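Local coordinates for Serine/threonine-protein kinase PknI (PDB 5XLM), which is a membrane-spanning serine/threonine kinase that slows mycobacterial growth within the infected host, seen here through its extracellular sensor domain in monomeric form, at residues Ala67-Ser71 with Val182-Ala188; Asp37-Glu43 with Val171-Asp177. All coordinates share one frame; numbering follows the deposited sequence.

Contact 1 (Ala67-Ser71 with Val182-Ala188)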
loop_
_atom_site.group_PDB
_atom_site.type_symbol
_atom_site.label_atom_id
_atom_site.label_comp_id
_atom_site.label_asym_id
_atom_site.label_seq_id
_atom_site.Cartn_x
_atom_site.Cartn_y
_atom_site.Cartn_z
ATOM N N ALA A 67 8.002 -1.406 -6.186
ATOM C CA ALA A 67 8.986 -0.392 -6.540
ATOM C C ALA A 67 8.306 0.969 -6.441
ATOM O O ALA A 67 7.422 1.288 -7.242
ATOM C CB ALA A 67 9.546 -0.640 -7.938
ATOM N N PHE A 68 8.707 1.757 -5.449
ATOM C CA PHE A 68 8.102 3.052 -5.173
ATOM C C PHE A 68 8.929 4.175 -5.786
ATOM O O PHE A 68 10.163 4.136 -5.765
ATOM C CB PHE A 68 7.973 3.286 -3.664
ATOM C CG PHE A 68 6.687 2.786 -3.068
ATOM C CD1 PHE A 68 5.656 3.665 -2.779
ATOM C CD2 PHE A 68 6.514 1.440 -2.781
ATOM C CE1 PHE A 68 4.474 3.213 -2.221
ATOM C CE2 PHE A 68 5.332 0.983 -2.224
ATOM C CZ PHE A 68 4.312 1.870 -1.944
ATOM N N ARG A 69 8.240 5.177 -6.328
ATOM C CA ARG A 69 8.865 6.431 -6.723
ATOM C C ARG A 69 7.938 7.570 -6.318
ATOM O O ARG A 69 6.711 7.433 -6.370
ATOM C CB ARG A 69 9.170 6.466 -8.231
ATOM C CG ARG A 69 8.037 6.979 -9.091
ATOM C CD ARG A 69 8.224 6.647 -10.563
ATOM N NE ARG A 69 9.180 7.515 -11.245
ATOM C CZ ARG A 69 10.222 7.076 -11.944
ATOM N NH1 ARG A 69 10.443 5.773 -12.063
ATOM N NH2 ARG A 69 11.037 7.938 -12.534
ATOM N N THR A 70 8.526 8.684 -5.893
ATOM C CA THR A 70 7.774 9.805 -5.348
ATOM C C THR A 70 8.142 11.084 -6.084
ATOM O O THR A 70 9.314 11.320 -6.390
ATOM C CB THR A 70 8.038 9.967 -3.842
ATOM O OG1 THR A 70 7.579 8.801 -3.145
ATOM C CG2 THR A 70 7.321 11.191 -3.289
ATOM N N SER A 71 7.130 11.899 -6.380
ATOM C CA SER A 71 7.327 13.221 -6.959
ATOM C C SER A 71 6.458 14.218 -6.208
ATOM O O SER A 71 5.262 13.978 -6.006
ATOM C CB SER A 71 6.991 13.231 -8.456
ATOM O OG SER A 71 5.616 12.973 -8.675
ATOM N N VAL A 182 13.334 -2.317 -13.737
ATOM C CA VAL A 182 11.916 -1.976 -13.795
ATOM C C VAL A 182 11.751 -0.482 -14.037
ATOM O O VAL A 182 12.597 0.335 -13.658
ATOM C CB VAL A 182 11.191 -2.427 -12.508
ATOM C CG1 VAL A 182 11.499 -1.487 -11.347
ATOM C CG2 VAL A 182 9.688 -2.530 -12.743
ATOM N N THR A 183 10.651 -0.122 -14.698
ATOM C CA THR A 183 10.279 1.271 -14.926
ATOM C C THR A 183 9.038 1.564 -14.095
ATOM O O THR A 183 7.956 1.036 -14.375
ATOM C CB THR A 183 10.022 1.548 -16.408
ATOM O OG1 THR A 183 8.787 0.939 -16.807
ATOM C CG2 THR A 183 11.152 0.995 -17.266
ATOM N N VAL A 184 9.192 2.397 -13.069
ATOM C CA VAL A 184 8.054 2.809 -12.254
ATOM C C VAL A 184 7.428 4.030 -12.918
ATOM O O VAL A 184 8.146 4.986 -13.244
ATOM C CB VAL A 184 8.472 3.109 -10.806
ATOM C CG1 VAL A 184 7.245 3.206 -9.906
ATOM C CG2 VAL A 184 9.435 2.052 -10.298
ATOM N N PRO A 185 6.117 4.041 -13.156
ATOM C CA PRO A 185 5.490 5.209 -13.793
ATOM C C PRO A 185 5.547 6.419 -12.871
ATOM O O PRO A 185 5.060 6.373 -11.740
ATOM C CB PRO A 185 4.048 4.749 -14.040
ATOM C CG PRO A 185 3.822 3.666 -13.036
ATOM C CD PRO A 185 5.143 2.969 -12.884
ATOM N N ASP A 186 6.157 7.495 -13.355
ATOM C CA ASP A 186 6.263 8.726 -12.585
ATOM C C ASP A 186 4.867 9.247 -12.271
ATOM O O ASP A 186 4.083 9.491 -13.201
ATOM C CB ASP A 186 7.069 9.769 -13.357
ATOM C CG ASP A 186 7.530 10.927 -12.485
ATOM O OD1 ASP A 186 6.714 11.469 -11.710
ATOM O OD2 ASP A 186 8.720 11.299 -12.574
ATOM N N PRO A 187 4.507 9.420 -10.996
ATOM C CA PRO A 187 3.159 9.917 -10.681
ATOM C C PRO A 187 2.905 11.313 -11.206
ATOM O O PRO A 187 1.740 11.679 -11.402
ATOM C CB PRO A 187 3.113 9.875 -9.148
ATOM C CG PRO A 187 4.555 9.940 -8.726
ATOM C CD PRO A 187 5.327 9.214 -9.789
ATOM N N ALA A 188 3.950 12.096 -11.454
ATOM C CA ALA A 188 3.821 13.409 -12.082
ATOM C C ALA A 188 3.815 13.302 -13.603
ATOM O O ALA A 188 4.520 14.040 -14.294
ATOM C CB ALA A 188 4.952 14.312 -11.611
#
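The guanidinium of Arg-69 has the carbonyl oxygen of Val-184 over one face, CB of Val-184 at its edge in plane, and CD of Pro-187 also near its plane at the edge. Although NH1 of Arg-69 comes within 2.7 Å of Val-184 O, the oxygen sits above the flat group, where the N-H bonds do not point, and the angle is too poor for a hydrogen bond. The side chains of Asp-186 and Arg-69 cross at about a right angle, with carboxylate and guanidinium planes 44° apart. With OD2 of Asp-186 4.0 Å from NE of Arg-69, the opposite charges probably attract without forming a salt bridge. A bend at chi3 (-78°) turns the guanidinium along the tail toward Val-184; nearer the backbone, CG of Arg-69 packs 3.6 Å from CD of Pro-187.

On one flank of the arginine, CB of Ala-67 meets CG2 of Val-184 at 3.6 Å and, more loosely, CG1 of Val-182. On the other, OG of Ser-71 rests 3.2 Å from CG of Pro-187 and close to CB of Ala-188. An Asx turn shapes this end, OD1 of Asp-186 accepting from the backbone N of Ala-188 at 2.8 Å.

The irregular tail that follows strand 165-174 thus runs roughly alongside strand 62-72, held by side chains. That strand pairs through its backbone with strand 77-83, whose Thr-82 touches both Ala-67 and Val-184, while Phe-68, on the other side of the strand, packs on Phe-100 and Met-102 of strand 100-105.

Contact 2 (Asp37-Glu43 with Val171-Asp177)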
loop_
_atom_site.group_PDB
_atom_site.type_symbol
_atom_site.label_atom_id
_atom_site.label_comp_id
_atom_site.label_asym_id
_atom_site.label_seq_id
_atom_site.Cartn_x
_atom_site.Cartn_y
_atom_site.Cartn_z
ATOM N N ASP A 37 11.046 6.089 -2.224
ATOM C CA ASP A 37 11.815 5.730 -3.411
ATOM C C ASP A 37 12.674 4.519 -3.093
ATOM O O ASP A 37 13.454 4.543 -2.136
ATOM C CB ASP A 37 12.686 6.896 -3.889
ATOM C CG ASP A 37 11.960 7.804 -4.861
ATOM O OD1 ASP A 37 11.433 8.850 -4.423
ATOM O OD2 ASP A 37 11.906 7.463 -6.062
ATOM N N GLY A 38 12.537 3.469 -3.898
ATOM C CA GLY A 38 13.277 2.239 -3.741
ATOM C C GLY A 38 12.351 1.048 -3.723
ATOM O O GLY A 38 11.142 1.159 -3.955
ATOM N N THR A 39 12.926 -0.118 -3.443
ATOM C CA THR A 39 12.146 -1.340 -3.326
ATOM C C THR A 39 11.560 -1.440 -1.924
ATOM O O THR A 39 12.285 -1.327 -0.929
ATOM C CB THR A 39 13.008 -2.565 -3.625
ATOM O OG1 THR A 39 13.519 -2.476 -4.962
ATOM C CG2 THR A 39 12.187 -3.842 -3.482
ATOM N N TYR A 40 10.250 -1.650 -1.847
ATOM C CA TYR A 40 9.542 -1.731 -0.578
ATOM C C TYR A 40 8.807 -3.058 -0.468
ATOM O O TYR A 40 8.222 -3.542 -1.443
ATOM C CB TYR A 40 8.551 -0.571 -0.417
ATOM C CG TYR A 40 9.194 0.723 0.022
ATOM C CD1 TYR A 40 9.867 1.531 -0.885
ATOM C CD2 TYR A 40 9.126 1.140 1.346
ATOM C CE1 TYR A 40 10.453 2.715 -0.486
ATOM C CE2 TYR A 40 9.711 2.323 1.755
ATOM C CZ TYR A 40 10.373 3.105 0.836
ATOM O OH TYR A 40 10.957 4.285 1.235
ATOM N N ARG A 41 8.847 -3.638 0.726
ATOM C CA ARG A 41 8.142 -4.873 1.041
ATOM C C ARG A 41 6.939 -4.530 1.909
ATOM O O ARG A 41 7.093 -3.940 2.983
ATOM C CB ARG A 41 9.066 -5.858 1.753
ATOM C CG ARG A 41 8.353 -6.940 2.544
ATOM C CD ARG A 41 9.358 -7.877 3.193
ATOM N NE ARG A 41 8.750 -8.708 4.226
ATOM C CZ ARG A 41 8.730 -8.392 5.516
ATOM N NH1 ARG A 41 9.285 -7.262 5.934
ATOM N NH2 ARG A 41 8.153 -9.207 6.391
ATOM N N ILE A 42 5.748 -4.890 1.441
ATOM C CA ILE A 42 4.502 -4.591 2.134
ATOM C C ILE A 42 3.943 -5.892 2.688
ATOM O O ILE A 42 3.741 -6.858 1.943
ATOM C CB ILE A 42 3.486 -3.903 1.211
ATOM C CG1 ILE A 42 4.057 -2.587 0.681
ATOM C CG2 ILE A 42 2.171 -3.669 1.944
ATOM C CD1 ILE A 42 3.087 -1.797 -0.176
ATOM N N GLU A 43 3.698 -5.920 3.993
ATOM C CA GLU A 43 3.112 -7.076 4.663
ATOM C C GLU A 43 1.688 -6.723 5.072
ATOM O O GLU A 43 1.478 -5.843 5.912
ATOM C CB GLU A 43 3.942 -7.495 5.873
ATOM C CG GLU A 43 3.428 -8.758 6.553
ATOM C CD GLU A 43 4.261 -9.161 7.757
ATOM O OE1 GLU A 43 4.596 -8.280 8.577
ATOM O OE2 GLU A 43 4.589 -10.360 7.876
ATOM N N VAL A 171 2.501 -3.319 7.302
ATOM C CA VAL A 171 3.852 -2.823 7.536
ATOM C C VAL A 171 4.563 -2.731 6.195
ATOM O O VAL A 171 4.432 -3.625 5.351
ATOM C CB VAL A 171 4.641 -3.729 8.508
ATOM C CG1 VAL A 171 6.069 -3.228 8.676
ATOM C CG2 VAL A 171 3.942 -3.807 9.854
ATOM N N ALA A 172 5.303 -1.645 5.993
ATOM C CA ALA A 172 6.087 -1.441 4.783
ATOM C C ALA A 172 7.514 -1.097 5.177
ATOM O O ALA A 172 7.738 -0.177 5.969
ATOM C CB ALA A 172 5.488 -0.333 3.910
ATOM N N SER A 173 8.473 -1.838 4.632
ATOM C CA SER A 173 9.880 -1.640 4.943
ATOM C C SER A 173 10.679 -1.584 3.652
ATOM O O SER A 173 10.435 -2.362 2.725
ATOM C CB SER A 173 10.408 -2.753 5.858
ATOM O OG SER A 173 9.868 -4.013 5.495
ATOM N N ARG A 174 11.628 -0.653 3.596
ATOM C CA ARG A 174 12.411 -0.437 2.387
ATOM C C ARG A 174 13.530 -1.467 2.292
ATOM O O ARG A 174 14.239 -1.722 3.270
ATOM C CB ARG A 174 12.986 0.979 2.377
ATOM C CG ARG A 174 13.694 1.353 1.087
ATOM C CD ARG A 174 14.216 2.778 1.141
ATOM N NE ARG A 174 14.806 3.195 -0.130
ATOM C CZ ARG A 174 16.074 2.991 -0.468
ATOM N NH1 ARG A 174 16.893 2.369 0.369
ATOM N NH2 ARG A 174 16.524 3.406 -1.646
ATOM N N SER A 175 13.688 -2.057 1.109
ATOM C CA SER A 175 14.695 -3.085 0.853
ATOM C C SER A 175 15.624 -2.572 -0.243
ATOM O O SER A 175 15.527 -2.977 -1.403
ATOM C CB SER A 175 14.034 -4.415 0.460
ATOM O OG SER A 175 13.050 -4.795 1.407
ATOM N N GLY A 176 16.527 -1.672 0.131
ATOM C CA GLY A 176 17.476 -1.142 -0.826
ATOM C C GLY A 176 16.828 -0.243 -1.870
ATOM O O GLY A 176 15.686 0.201 -1.747
ATOM N N ASP A 177 17.597 0.008 -2.927
ATOM C CA ASP A 177 17.194 0.931 -3.975
ATOM C C ASP A 177 16.229 0.257 -4.948
ATOM O O ASP A 177 15.850 -0.909 -4.794
ATOM C CB ASP A 177 18.420 1.463 -4.712
ATOM C CG ASP A 177 19.475 2.010 -3.771
ATOM O OD1 ASP A 177 19.116 2.442 -2.655
ATOM O OD2 ASP A 177 20.666 2.006 -4.150
#
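Between Tyr-40 and Arg-174, Arg-41 and Ser-173, Ile-42 and Ala-172, and Glu-43 and Val-171, the two strands pair antiparallel, hydrogen-bonded pairs alternating with non-hydrogen-bonded ones; Arg-41 N to Ser-173 O, at 2.9 Å, is almost straight (178°). Past the last regular pair the second chain leaves the strand but stays alongside: Ser-175 N bonds Thr-39 O at 2.6 Å, and Thr-39 N is held by Gly-176 O with a weak further bond to Asp-177 O. The hydroxyl of Thr-39 reinforces that end, OG1 donating to Asp-177 O at 2.8 Å.

Among the side chains, Arg-174 makes the most varied contacts. Its CB lies over one face of the Tyr-40 ring, toward the rim, in a CH-pi contact 3.9 Å from the ring centroid. With CG trans to the backbone N (chi1 -174°) and the chain extended to NE, Arg-174 runs past the tyrosine hydroxyl and brings NE to Asp-37 O, a bond of 2.8 Å lying in both the guanidinium and carbonyl planes; NH2 adds a weak bond to the same oxygen. The guanidinium stands nearly upright to the ring, at 82°. Gly-176 O lies over its centre, and NH2 forms a salt bridge with OD1 of Asp-177, a poorly ordered residue. CA of Gly-38 packs close by, 3.7 Å from Gly-176 O.

On the face bearing Arg-41 and Ser-173, NH1 of Arg-41 makes a weak bond to Ser-173 OG.

Strand 38-51 lies between two neighbours in the sheet, its other edge bonded to strand 62-72 through Gly-38, Tyr-40 and Ile-42, while Ala-172 joins strand 165-174 to Leu-146 of strand 146-154.

How the contacts relate
Both contacts belong to one antiparallel, all-beta sensor domain and meet through neighbouring strands 62-72 and 38-51: Phe-68 N probably bonds to Gly-38 O, Thr-70 N to OD1 of Asp-37, and the rings of Phe-68 and Tyr-40 pack edge-to-face. Each is partly buried, but contact 2 lies deeper, its centre about 10 Å from the centre of the chain, against about 14 Å for contact 1, and buries more surface. Contact 2 is chiefly regular backbone pairing of two strands, whereas contact 1 lays an irregular tail on a strand through side-chain packing and a nearby pair of opposite charges. An arginine meets a backbone carbonyl in both, but only contact 2 makes a hydrogen bond of it.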